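Local coordinates for motility protein B (Helicobacter pylori, PDB 3CYP) that forms, with MotA, the stator of the flagellar motor and probably fastens this torque-generating machinery to the cell wall through its periplasmic OmpA-like domain, at residues B[40-45]-B[110-115]. Numbering follows the deposited sequence.
Sequences NVRGFT and EIFFST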
# COMPACT_ATOMS: atom_id res chain seq x y z
N ASN B 40 8.49 -4.88 -1.52
CA ASN B 40 7.38 -5.14 -0.54
C ASN B 40 7.92 -4.71 0.81
O ASN B 40 8.95 -5.20 1.26
CB ASN B 40 6.98 -6.63 -0.56
CG ASN B 40 5.90 -6.98 0.40
OD1 ASN B 40 6.09 -7.87 1.25
ND2 ASN B 40 4.80 -6.34 0.28
N VAL B 41 7.21 -3.76 1.42
CA VAL B 41 7.59 -3.17 2.69
C VAL B 41 6.76 -3.93 3.73
O VAL B 41 5.51 -3.85 3.77
CB VAL B 41 7.21 -1.69 2.72
CG1 VAL B 41 7.58 -1.08 4.07
CG2 VAL B 41 7.85 -0.96 1.53
N ARG B 42 7.48 -4.72 4.54
CA ARG B 42 6.86 -5.66 5.48
C ARG B 42 6.98 -5.17 6.91
O ARG B 42 8.08 -4.95 7.38
CB ARG B 42 7.55 -7.03 5.41
CG ARG B 42 7.43 -7.62 4.08
CD ARG B 42 7.86 -9.05 4.07
NE ARG B 42 7.66 -9.56 2.73
CZ ARG B 42 7.92 -10.80 2.35
NH1 ARG B 42 8.45 -11.66 3.21
NH2 ARG B 42 7.70 -11.13 1.08
N GLY B 43 5.85 -5.13 7.61
CA GLY B 43 5.82 -4.68 9.00
C GLY B 43 5.61 -5.81 9.99
O GLY B 43 4.89 -6.78 9.71
N PHE B 44 6.25 -5.67 11.16
CA PHE B 44 6.22 -6.69 12.21
C PHE B 44 6.15 -6.02 13.58
O PHE B 44 6.46 -4.83 13.74
CB PHE B 44 7.45 -7.56 12.19
CG PHE B 44 7.79 -8.16 10.84
CD1 PHE B 44 7.44 -9.48 10.55
CD2 PHE B 44 8.50 -7.43 9.89
CE1 PHE B 44 7.77 -10.05 9.34
CE2 PHE B 44 8.87 -8.02 8.68
CZ PHE B 44 8.49 -9.33 8.40
N THR B 45 5.72 -6.85 14.54
CA THR B 45 5.74 -6.54 15.97
C THR B 45 6.31 -7.69 16.79
O THR B 45 6.48 -8.81 16.33
CB THR B 45 4.29 -6.32 16.49
OG1 THR B 45 3.61 -7.59 16.50
CG2 THR B 45 3.52 -5.31 15.61
N GLU B 110 10.84 -4.52 7.30
CA GLU B 110 11.86 -5.13 6.42
C GLU B 110 11.52 -4.84 4.98
O GLU B 110 10.33 -4.81 4.62
CB GLU B 110 11.95 -6.66 6.63
CG GLU B 110 12.31 -7.04 8.07
CD GLU B 110 12.37 -8.52 8.31
OE1 GLU B 110 12.69 -8.91 9.45
OE2 GLU B 110 12.05 -9.31 7.38
N ILE B 111 12.55 -4.68 4.16
CA ILE B 111 12.41 -4.43 2.72
C ILE B 111 12.69 -5.74 1.98
O ILE B 111 13.75 -6.33 2.17
CB ILE B 111 13.41 -3.38 2.22
CG1 ILE B 111 13.08 -1.99 2.84
CG2 ILE B 111 13.41 -3.34 0.68
CD1 ILE B 111 11.73 -1.38 2.40
N PHE B 112 11.70 -6.21 1.22
CA PHE B 112 11.83 -7.38 0.36
C PHE B 112 11.86 -6.97 -1.10
O PHE B 112 11.03 -6.17 -1.56
CB PHE B 112 10.73 -8.38 0.67
CG PHE B 112 11.10 -9.32 1.77
CD1 PHE B 112 11.26 -8.85 3.07
CD2 PHE B 112 11.35 -10.68 1.53
CE1 PHE B 112 11.60 -9.74 4.12
CE2 PHE B 112 11.72 -11.55 2.58
CZ PHE B 112 11.85 -11.08 3.85
N PHE B 113 12.80 -7.55 -1.84
CA PHE B 113 12.92 -7.31 -3.27
C PHE B 113 12.26 -8.49 -4.01
O PHE B 113 12.47 -9.65 -3.65
CB PHE B 113 14.39 -7.29 -3.67
CG PHE B 113 15.17 -6.21 -2.97
CD1 PHE B 113 15.31 -4.99 -3.54
CD2 PHE B 113 15.69 -6.45 -1.70
CE1 PHE B 113 16.01 -3.97 -2.87
CE2 PHE B 113 16.37 -5.44 -1.00
CZ PHE B 113 16.54 -4.23 -1.58
N SER B 114 11.52 -8.16 -5.05
CA SER B 114 10.95 -9.16 -5.95
C SER B 114 11.71 -9.01 -7.29
O SER B 114 11.58 -7.99 -7.97
CB SER B 114 9.46 -8.92 -6.15
OG SER B 114 8.95 -9.71 -7.21
N THR B 115 12.46 -10.04 -7.63
CA THR B 115 13.38 -9.94 -8.73
C THR B 115 13.56 -11.27 -9.48
O THR B 115 13.49 -12.33 -8.87
CB THR B 115 14.78 -9.49 -8.23
OG1 THR B 115 15.66 -9.36 -9.34
CG2 THR B 115 15.34 -10.49 -7.20
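The guanidinium of Arg42 lies flat on the ring of Phe112, the two planes only 7° apart, in a stacked cation-pi contact. It bridges two antiparallel central strands of the mixed sheet in the OmpA-like domain of MotB, which is thought to bind peptidoglycan. Arg42 CZ sits 3.6 Å from the centroid of the Phe112 ring, close to its normal, while NH1 rides over the ring centre. CD adds a CH-pi contact on the same face, towards CD1 and CE1 of the ring. The Arg42 chain, extended from CG to NE, rises from the sheet and leans toward the Asn40 end of its strand, beside the ring of Phe112, which is diagonal to it in the pairing; the direct partner of Arg42 is Glu110. The guanidinium's rotation is steadied from within its own strand: Arg42 NE donates to Asn40 OD1 at 2.7 Å, the acceptor lying near the guanidinium plane and the donor in the plane of the amide carbonyl. The other end of that amide, ND2, is held by Ser84 and Ser86 of the adjoining strand 83-87, so a polar chain runs from that strand to the aromatic face.

Beneath this layer, Asn40 pairs with Phe112 and Arg42 with Glu110, each through two nearly straight backbone hydrogen bonds. Val41 and Ile111 form the non-hydrogen-bonded pair between them and point to the opposite face of the sheet, where Val41 also packs on Val69 of helix 58-75. Side by side, they touch through Val41 CG2 and Ile111 CD1, 4.0 Å apart.

Farther along, Phe44 crosses the extended Glu110 side chain at about a right angle. The Glu110 carboxylate forms a salt bridge to Arg108, which also makes a cation-pi contact with Phe44, while Phe44 CE2 rests 3.6 Å from Glu110 CD.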